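Local coordinates for Glyoxalase/bleomycin resistance protein/dioxygenase (Alicyclobacillus acidocaldarius subsp. acidocaldarius, PDB 3RRI), which is a metal-binding protein of the glyoxalase/bleomycin resistance/dioxygenase superfamily and may act as a dioxygenase, though its substrate is not established, at residues Asp82-Leu87 against Glu111-Ile116; Leu87-Gly92 against Tyr96-Arg101. All coordinates share one frame; numbering follows the deposited sequence. Where two conformers were deposited one is given.

Contact 1 (Asp82-Leu87 against Glu111-Ile116)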
ATOM      1  N   ASP A  82      -8.808 -15.988 -15.375  1.00 18.62           N
ATOM      2  CA  ASP A  82      -9.791 -17.085 -15.516  1.00 19.47           C
ATOM      3  C   ASP A  82     -11.221 -16.575 -15.359  1.00 18.31           C
ATOM      4  O   ASP A  82     -12.109 -16.988 -16.089  1.00 19.41           O
ATOM      5  CB  ASP A  82      -9.557 -18.182 -14.480  1.00 19.95           C
ATOM      6  CG  ASP A  82      -8.249 -18.946 -14.679  1.00 21.78           C
ATOM      7  OD1 ASP A  82      -7.579 -18.768 -15.712  1.00 22.71           O
ATOM      8  OD2 ASP A  82      -7.899 -19.713 -13.749  1.00 25.93           O
ATOM      9  N   ASN A  83     -11.461 -15.692 -14.382  1.00 18.18           N
ATOM     10  CA  ASN A  83     -12.767 -15.090 -14.216  1.00 19.34           C
ATOM     11  C   ASN A  83     -13.236 -14.353 -15.461  1.00 17.92           C
ATOM     12  O   ASN A  83     -14.396 -14.376 -15.806  1.00 18.26           O
ATOM     13  CB  ASN A  83     -12.760 -14.083 -13.061  1.00 19.81           C
ATOM     14  CG  ASN A  83     -12.739 -14.744 -11.689  1.00 22.17           C
ATOM     15  OD1 ASN A  83     -12.863 -15.973 -11.567  1.00 24.25           O
ATOM     16  ND2 ASN A  83     -12.569 -13.929 -10.648  1.00 21.81           N
ATOM     17  N   LEU A  84     -12.323 -13.613 -16.093  1.00 17.79           N
ATOM     18  CA  LEU A  84     -12.723 -12.831 -17.262  1.00 17.99           C
ATOM     19  C   LEU A  84     -13.012 -13.726 -18.452  1.00 18.14           C
ATOM     20  O   LEU A  84     -13.961 -13.497 -19.180  1.00 18.93           O
ATOM     21  CB  LEU A  84     -11.637 -11.785 -17.595  1.00 18.56           C
ATOM     22  CG  LEU A  84     -11.946 -10.890 -18.811  1.00 18.89           C
ATOM     23  CD1 LEU A  84     -13.218 -10.044 -18.553  1.00 18.37           C
ATOM     24  CD2 LEU A  84     -10.722  -9.989 -19.187  1.00 17.80           C
ATOM     25  N   TYR A  85     -12.209 -14.768 -18.623  1.00 18.63           N
ATOM     26  CA  TYR A  85     -12.523 -15.725 -19.688  1.00 18.58           C
ATOM     27  C   TYR A  85     -13.912 -16.335 -19.510  1.00 18.91           C
ATOM     28  O   TYR A  85     -14.679 -16.450 -20.457  1.00 18.99           O
ATOM     29  CB  TYR A  85     -11.475 -16.801 -19.689  1.00 18.84           C
ATOM     30  CG  TYR A  85     -11.671 -17.900 -20.709  1.00 19.98           C
ATOM     31  CD1 TYR A  85     -11.415 -17.664 -22.042  1.00 20.65           C
ATOM     32  CD2 TYR A  85     -12.074 -19.172 -20.324  1.00 23.22           C
ATOM     33  CE1 TYR A  85     -11.564 -18.640 -22.990  1.00 22.10           C
ATOM     34  CE2 TYR A  85     -12.225 -20.158 -21.269  1.00 22.85           C
ATOM     35  CZ  TYR A  85     -11.970 -19.890 -22.593  1.00 22.42           C
ATOM     36  OH  TYR A  85     -12.103 -20.820 -23.595  1.00 24.86           O
ATOM     37  N   LYS A  86     -14.211 -16.728 -18.276  1.00 19.00           N
ATOM     38  CA  LYS A  86     -15.503 -17.357 -17.966  1.00 20.02           C
ATOM     39  C   LYS A  86     -16.625 -16.360 -18.225  1.00 19.42           C
ATOM     40  O   LYS A  86     -17.681 -16.690 -18.772  1.00 20.46           O
ATOM     41  CB  LYS A  86     -15.527 -17.815 -16.507  1.00 20.35           C
ATOM     42  CG  LYS A  86     -16.861 -18.375 -16.042  1.00 23.87           C
ATOM     43  CD  LYS A  86     -16.792 -18.830 -14.586  1.00 28.99           C
ATOM     44  CE  LYS A  86     -18.180 -19.004 -13.941  1.00 32.95           C
ATOM     45  NZ  LYS A  86     -18.075 -18.908 -12.453  1.00 36.68           N
ATOM     46  N   LEU A  87     -16.397 -15.091 -17.857  1.00 18.66           N
ATOM     47  CA  LEU A  87     -17.381 -14.071 -18.092  1.00 18.35           C
ATOM     48  C   LEU A  87     -17.687 -13.930 -19.589  1.00 18.21           C
ATOM     49  O   LEU A  87     -18.866 -13.878 -19.992  1.00 18.67           O
ATOM     50  CB  LEU A  87     -16.865 -12.737 -17.525  1.00 17.84           C
ATOM     51  CG  LEU A  87     -17.724 -11.468 -17.685  1.00 20.04           C
ATOM     52  CD1 LEU A  87     -17.407 -10.391 -16.588  1.00 20.46           C
ATOM     53  CD2 LEU A  87     -17.615 -10.808 -19.038  1.00 20.19           C
ATOM     54  N   GLU A 111      -0.565 -17.283 -21.172  1.00 23.21           N
ATOM     55  CA  GLU A 111      -1.893 -17.604 -21.678  1.00 23.43           C
ATOM     56  C   GLU A 111      -2.492 -16.346 -22.233  1.00 22.93           C
ATOM     57  O   GLU A 111      -2.269 -15.260 -21.680  1.00 21.63           O
ATOM     58  CB  GLU A 111      -2.791 -18.172 -20.583  1.00 24.33           C
ATOM     59  CG  GLU A 111      -2.304 -19.476 -19.928  1.00 27.68           C
ATOM     60  CD  GLU A 111      -3.421 -20.406 -19.423  1.00 31.97           C
ATOM     61  OE1 GLU A 111      -3.086 -21.425 -18.795  1.00 39.27           O
ATOM     62  OE2 GLU A 111      -4.616 -20.155 -19.646  1.00 33.56           O
ATOM     63  N   THR A 112      -3.294 -16.474 -23.290  1.00 22.12           N
ATOM     64  CA  THR A 112      -3.852 -15.323 -23.977  1.00 22.33           C
ATOM     65  C   THR A 112      -5.227 -15.682 -24.551  1.00 21.65           C
ATOM     66  O   THR A 112      -5.458 -16.840 -24.938  1.00 21.58           O
ATOM     67  CB  THR A 112      -2.923 -14.922 -25.134  1.00 23.45           C
ATOM     68  OG1 THR A 112      -3.462 -13.818 -25.844  1.00 27.81           O
ATOM     69  CG2 THR A 112      -2.805 -16.071 -26.106  1.00 25.03           C
ATOM     70  N   PHE A 113      -6.154 -14.735 -24.579  1.00 19.53           N
ATOM     71  CA  PHE A 113      -7.324 -14.824 -25.453  1.00 19.34           C
ATOM     72  C   PHE A 113      -7.623 -13.434 -25.995  1.00 19.74           C
ATOM     73  O   PHE A 113      -7.229 -12.443 -25.371  1.00 19.60           O
ATOM     74  CB  PHE A 113      -8.553 -15.439 -24.773  1.00 18.88           C
ATOM     75  CG  PHE A 113      -9.036 -14.701 -23.553  1.00 17.77           C
ATOM     76  CD1 PHE A 113     -10.051 -13.757 -23.636  1.00 17.87           C
ATOM     77  CD2 PHE A 113      -8.517 -14.986 -22.296  1.00 18.28           C
ATOM     78  CE1 PHE A 113     -10.535 -13.145 -22.504  1.00 16.71           C
ATOM     79  CE2 PHE A 113      -8.985 -14.326 -21.173  1.00 20.35           C
ATOM     80  CZ  PHE A 113      -9.989 -13.414 -21.292  1.00 17.93           C
ATOM     81  N   PHE A 114      -8.214 -13.373 -27.178  1.00 18.86           N
ATOM     82  CA  PHE A 114      -8.588 -12.109 -27.806  1.00 19.09           C
ATOM     83  C   PHE A 114     -10.096 -12.025 -27.958  1.00 19.37           C
ATOM     84  O   PHE A 114     -10.718 -12.942 -28.521  1.00 20.15           O
ATOM     85  CB  PHE A 114      -8.019 -12.006 -29.206  1.00 18.33           C
ATOM     86  CG  PHE A 114      -6.550 -11.721 -29.290  1.00 21.92           C
ATOM     87  CD1 PHE A 114      -6.115 -10.477 -29.737  1.00 21.58           C
ATOM     88  CD2 PHE A 114      -5.610 -12.674 -28.999  1.00 23.73           C
ATOM     89  CE1 PHE A 114      -4.756 -10.199 -29.871  1.00 21.38           C
ATOM     90  CE2 PHE A 114      -4.245 -12.390 -29.099  1.00 24.93           C
ATOM     91  CZ  PHE A 114      -3.823 -11.145 -29.551  1.00 23.80           C
ATOM     92  N   LEU A 115     -10.682 -10.932 -27.499  1.00 18.92           N
ATOM     93  CA  LEU A 115     -12.062 -10.566 -27.778  1.00 19.40           C
ATOM     94  C   LEU A 115     -12.071  -9.551 -28.922  1.00 20.61           C
ATOM     95  O   LEU A 115     -11.018  -9.012 -29.286  1.00 20.24           O
ATOM     96  CB  LEU A 115     -12.736  -9.963 -26.552  1.00 19.87           C
ATOM     97  CG  LEU A 115     -12.652 -10.757 -25.261  1.00 18.57           C
ATOM     98  CD1 LEU A 115     -13.361 -10.067 -24.170  1.00 18.53           C
ATOM     99  CD2 LEU A 115     -13.235 -12.197 -25.485  1.00 18.41           C
ATOM    100  N   ILE A 116     -13.241  -9.333 -29.519  1.00 21.02           N
ATOM    101  CA  ILE A 116     -13.363  -8.376 -30.632  1.00 21.26           C
ATOM    102  C   ILE A 116     -14.603  -7.559 -30.430  1.00 21.20           C
ATOM    103  O   ILE A 116     -15.690  -8.082 -30.178  1.00 21.17           O
ATOM    104  CB  ILE A 116     -13.300  -9.097 -32.023  1.00 21.41           C
ATOM    105  CG1 ILE A 116     -13.329  -8.097 -33.192  1.00 22.83           C
ATOM    106  CG2 ILE A 116     -14.408 -10.184 -32.140  1.00 21.67           C
ATOM    107  CD1 ILE A 116     -13.055  -8.707 -34.565  1.00 24.07           C
TER
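Leu-84 and Tyr-85 of helix 78-90 both meet the ring of Phe-113, which stands up from strand 110-116, one at its edge and one over a face. Leu-84 comes first along the helix and lies close to the ring plane, with CG 4.0 Å from Phe-113 CZ; its own side chain also touches Phe-125 of the adjoining strand. Tyr-85 takes the larger share. Its backbone N lies 3.7 Å from Phe-113 CZ, and its CB is 3.8 Å from Phe-113 CE2. CG anti to the backbone N (chi1 178°) carries the tyrosine ring alongside Phe-113, where CD1 sits 3.9 Å above the Phe-113 plane, displaced toward the rim. The pair is T-shaped, the edge of Tyr-85 toward the face of Phe-113, with centroids 5.4 Å apart and planes at 64°. Phe-113 reaches the helix from the sheet with CG between its backbone N and carbonyl carbon (chi1 59°), and Phe-81, one turn earlier in the helix, adds a second edge-to-face partner. The link between helix and sheet in this glyoxalase-superfamily fold therefore depends here on shape and apolar burial, while the tyrosine hydroxyl reaches past the ring to a polar partner, Asp-98 OD1.

Contact 2 (Leu87-Gly92 against Tyr96-Arg101)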
ATOM      1  N   LEU A  87     -16.397 -15.091 -17.857  1.00 18.66           N
ATOM      2  CA  LEU A  87     -17.381 -14.071 -18.092  1.00 18.35           C
ATOM      3  C   LEU A  87     -17.687 -13.930 -19.589  1.00 18.21           C
ATOM      4  O   LEU A  87     -18.866 -13.878 -19.992  1.00 18.67           O
ATOM      5  CB  LEU A  87     -16.865 -12.737 -17.525  1.00 17.84           C
ATOM      6  CG  LEU A  87     -17.724 -11.468 -17.685  1.00 20.04           C
ATOM      7  CD1 LEU A  87     -17.407 -10.391 -16.588  1.00 20.46           C
ATOM      8  CD2 LEU A  87     -17.615 -10.808 -19.038  1.00 20.19           C
ATOM      9  N   ALA A  88     -16.630 -13.818 -20.388  1.00 18.58           N
ATOM     10  CA  ALA A  88     -16.744 -13.654 -21.840  1.00 18.29           C
ATOM     11  C   ALA A  88     -17.505 -14.820 -22.483  1.00 19.00           C
ATOM     12  O   ALA A  88     -18.403 -14.604 -23.301  1.00 20.67           O
ATOM     13  CB  ALA A  88     -15.366 -13.479 -22.455  1.00 18.80           C
ATOM     14  N   LYS A  89     -17.171 -16.022 -22.028  1.00 20.10           N
ATOM     15  CA  LYS A  89     -17.840 -17.230 -22.530  1.00 20.53           C
ATOM     16  C   LYS A  89     -19.309 -17.283 -22.140  1.00 20.28           C
ATOM     17  O   LYS A  89     -20.171 -17.456 -23.004  1.00 20.96           O
ATOM     18  CB  LYS A  89     -17.127 -18.483 -22.017  1.00 20.68           C
ATOM     19  CG  LYS A  89     -15.836 -18.757 -22.725  1.00 20.68           C
ATOM     20  CD  LYS A  89     -16.066 -19.073 -24.171  1.00 22.96           C
ATOM     21  CE  LYS A  89     -14.808 -19.534 -24.860  1.00 25.43           C
ATOM     22  NZ  LYS A  89     -15.129 -20.043 -26.199  1.00 26.65           N
ATOM     23  N   GLN A  90     -19.597 -17.110 -20.858  0.59 20.49           N
ATOM     24  CA  GLN A  90     -20.970 -17.189 -20.407  0.59 21.57           C
ATOM     25  C   GLN A  90     -21.842 -16.116 -21.044  0.59 21.75           C
ATOM     26  O   GLN A  90     -22.957 -16.403 -21.471  0.59 22.37           O
ATOM     27  CB  GLN A  90     -21.061 -17.177 -18.880  0.59 21.68           C
ATOM     28  CG  GLN A  90     -20.432 -18.429 -18.225  0.59 22.40           C
ATOM     29  CD  GLN A  90     -21.020 -18.757 -16.861  0.59 24.58           C
ATOM     30  OE1 GLN A  90     -22.089 -18.270 -16.500  0.59 28.18           O
ATOM     31  NE2 GLN A  90     -20.336 -19.595 -16.115  0.59 27.09           N
ATOM     32  N   ARG A  91     -21.329 -14.892 -21.142  1.00 21.35           N
ATOM     33  CA  ARG A  91     -22.099 -13.789 -21.693  1.00 21.60           C
ATOM     34  C   ARG A  91     -22.053 -13.665 -23.217  1.00 20.39           C
ATOM     35  O   ARG A  91     -22.658 -12.761 -23.782  1.00 21.49           O
ATOM     36  CB  ARG A  91     -21.649 -12.490 -21.037  1.00 21.11           C
ATOM     37  CG  ARG A  91     -21.995 -12.455 -19.592  1.00 20.75           C
ATOM     38  CD  ARG A  91     -21.672 -11.082 -19.021  1.00 21.66           C
ATOM     39  NE  ARG A  91     -22.056 -10.960 -17.626  1.00 22.14           N
ATOM     40  CZ  ARG A  91     -21.764  -9.908 -16.872  1.00 24.03           C
ATOM     41  NH1 ARG A  91     -21.005  -8.906 -17.376  1.00 22.57           N
ATOM     42  NH2 ARG A  91     -22.199  -9.854 -15.611  1.00 21.10           N
ATOM     43  N   GLY A  92     -21.404 -14.601 -23.895  1.00 20.90           N
ATOM     44  CA  GLY A  92     -21.459 -14.658 -25.337  1.00 21.42           C
ATOM     45  C   GLY A  92     -20.695 -13.542 -26.046  1.00 21.86           C
ATOM     46  O   GLY A  92     -21.091 -13.089 -27.117  1.00 23.16           O
ATOM     47  N   TYR A  96     -12.063 -13.273 -31.016  1.00 23.40           N
ATOM     48  CA  TYR A  96     -11.238 -13.306 -32.202  1.00 23.61           C
ATOM     49  C   TYR A  96     -10.314 -14.514 -32.173  1.00 23.06           C
ATOM     50  O   TYR A  96     -10.058 -15.153 -33.210  1.00 24.36           O
ATOM     51  CB  TYR A  96     -10.419 -12.001 -32.315  1.00 23.42           C
ATOM     52  CG  TYR A  96      -9.548 -11.960 -33.529  1.00 25.21           C
ATOM     53  CD1 TYR A  96     -10.104 -11.749 -34.793  1.00 27.97           C
ATOM     54  CD2 TYR A  96      -8.172 -12.156 -33.434  1.00 25.21           C
ATOM     55  CE1 TYR A  96      -9.297 -11.730 -35.928  1.00 29.57           C
ATOM     56  CE2 TYR A  96      -7.363 -12.137 -34.552  1.00 27.61           C
ATOM     57  CZ  TYR A  96      -7.934 -11.928 -35.792  1.00 28.30           C
ATOM     58  OH  TYR A  96      -7.120 -11.907 -36.901  1.00 34.85           O
ATOM     59  N   HIS A  97      -9.771 -14.795 -30.998  1.00 22.54           N
ATOM     60  CA  HIS A  97      -8.911 -15.961 -30.779  1.00 22.66           C
ATOM     61  C   HIS A  97      -9.206 -16.555 -29.411  1.00 22.45           C
ATOM     62  O   HIS A  97      -9.154 -15.866 -28.400  1.00 21.38           O
ATOM     63  CB  HIS A  97      -7.430 -15.579 -30.914  1.00 22.90           C
ATOM     64  CG  HIS A  97      -6.533 -16.729 -31.262  1.00 27.43           C
ATOM     65  ND1 HIS A  97      -6.313 -17.786 -30.400  1.00 33.52           N
ATOM     66  CD2 HIS A  97      -5.806 -16.992 -32.374  1.00 29.66           C
ATOM     67  CE1 HIS A  97      -5.484 -18.649 -30.967  1.00 33.34           C
ATOM     68  NE2 HIS A  97      -5.170 -18.196 -32.168  1.00 32.85           N
ATOM     69  N   ASP A  98      -9.543 -17.851 -29.358  1.00 22.10           N
ATOM     70  CA  ASP A  98      -9.866 -18.472 -28.094  1.00 22.31           C
ATOM     71  C   ASP A  98      -8.583 -18.699 -27.278  1.00 21.76           C
ATOM     72  O   ASP A  98      -7.472 -18.456 -27.754  1.00 20.87           O
ATOM     73  CB  ASP A  98     -10.619 -19.821 -28.327  1.00 23.12           C
ATOM     74  CG  ASP A  98     -11.605 -20.169 -27.193  1.00 25.73           C
ATOM     75  OD1 ASP A  98     -11.402 -19.765 -26.016  1.00 22.69           O
ATOM     76  OD2 ASP A  98     -12.620 -20.863 -27.470  1.00 29.07           O
ATOM     77  N   LEU A  99      -8.759 -19.168 -26.057  1.00 21.90           N
ATOM     78  CA  LEU A  99      -7.685 -19.411 -25.117  1.00 23.32           C
ATOM     79  C   LEU A  99      -6.558 -20.188 -25.768  1.00 24.82           C
ATOM     80  O   LEU A  99      -6.783 -21.267 -26.373  1.00 24.50           O
ATOM     81  CB  LEU A  99      -8.206 -20.182 -23.890  1.00 23.86           C
ATOM     82  CG  LEU A  99      -7.395 -20.229 -22.610  1.00 26.93           C
ATOM     83  CD1 LEU A  99      -7.107 -18.811 -22.080  1.00 28.31           C
ATOM     84  CD2 LEU A  99      -8.177 -21.030 -21.571  1.00 29.84           C
ATOM     85  N   SER A 100      -5.347 -19.643 -25.628  1.00 25.98           N
ATOM     86  CA  SER A 100      -4.146 -20.162 -26.260  1.00 27.86           C
ATOM     87  C   SER A 100      -2.891 -19.790 -25.467  1.00 28.92           C
ATOM     88  O   SER A 100      -2.976 -19.074 -24.477  1.00 29.18           O
ATOM     89  CB  SER A 100      -4.052 -19.608 -27.684  1.00 27.79           C
ATOM     90  OG  SER A 100      -3.062 -20.273 -28.442  1.00 31.62           O
ATOM     91  N   ARG A 101      -1.748 -20.290 -25.920  1.00 31.08           N
ATOM     92  CA  ARG A 101      -0.425 -19.985 -25.351  1.00 32.44           C
ATOM     93  C   ARG A 101       0.439 -19.311 -26.401  1.00 33.13           C
ATOM     94  O   ARG A 101       0.387 -19.656 -27.574  1.00 32.55           O
ATOM     95  CB  ARG A 101       0.279 -21.255 -24.933  1.00 32.81           C
ATOM     96  CG  ARG A 101      -0.484 -22.051 -23.953  1.00 34.41           C
ATOM     97  CD  ARG A 101      -0.441 -21.439 -22.579  1.00 36.43           C
ATOM     98  NE  ARG A 101      -1.151 -22.321 -21.658  1.00 37.86           N
ATOM     99  CZ  ARG A 101      -0.599 -23.306 -20.952  1.00 38.01           C
ATOM    100  NH1 ARG A 101       0.710 -23.538 -21.003  1.00 38.21           N
ATOM    101  NH2 ARG A 101      -1.373 -24.058 -20.168  1.00 37.76           N
TER
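Helix 78-90 ends here in a Schellman motif, Gly-92 turning away with positive phi (71°), while the chain at 96-101 passes a classic beta bulge, Tyr-96 and His-97 opposite Phe-114, and turns a corner; the nearest CA atoms, those of Lys-89 and Asp-98, are 9.8 Å apart. A single salt bridge spans this separation. Lys-89 points its CB toward the opposing segment, and its chain bends at chi2 (-65°) before running out extended to the ammonium group. NZ lies 2.9 Å from Asp-98 OD2 and donates to it from above the carboxylate plane, 36° out of it. The aliphatic end follows, with Lys-89 CE 3.6 Å from Asp-98 OD1, and the two side chains cross at about a right angle.

The other carboxylate oxygen is gripped twice: Leu-99 N, from the same segment, donates to Asp-98 OD1 over 2.7 Å, on the anti side, and the Tyr-85 hydroxyl supplies the second hold from the helix. These bonds should restrict rotation of the carboxylate and present OD2 to the lysine. His-97 braces the backbone next door, its ND1 donating to Asp-98 O at 3.0 Å, nearly straight and in the carbonyl plane. The lysine charge has a second partner in the ring of Phe-95, a cation-pi contact. The bridge lies at the protein surface, linking the last turn of helix 78-90 to the junction of strands 95-98 and 100-102, both of which pair antiparallel with strand 110-116.

Overall arrangement
After an N-terminal four-stranded sheet with helix 20-30, and then strand 70-74, the chain enters helix 78-90, which supplies the first segment of both contacts; they share Leu-87. Past the helix end, contact 2 closes a short loop as the chain returns at 96-101, entering the sheet through strands 95-98 and 100-102. Contact 1 closes later, when strand 110-116 returns to pack against the helix, so its larger loop encloses the smaller one without crossing it. The contacts touch, with about 5 Å between centres. Buried aromatic packing in contact 1 and a surface ion pair in contact 2 together fasten one helix to neighbouring strands of one sheet, and residues of both also touch a second subunit.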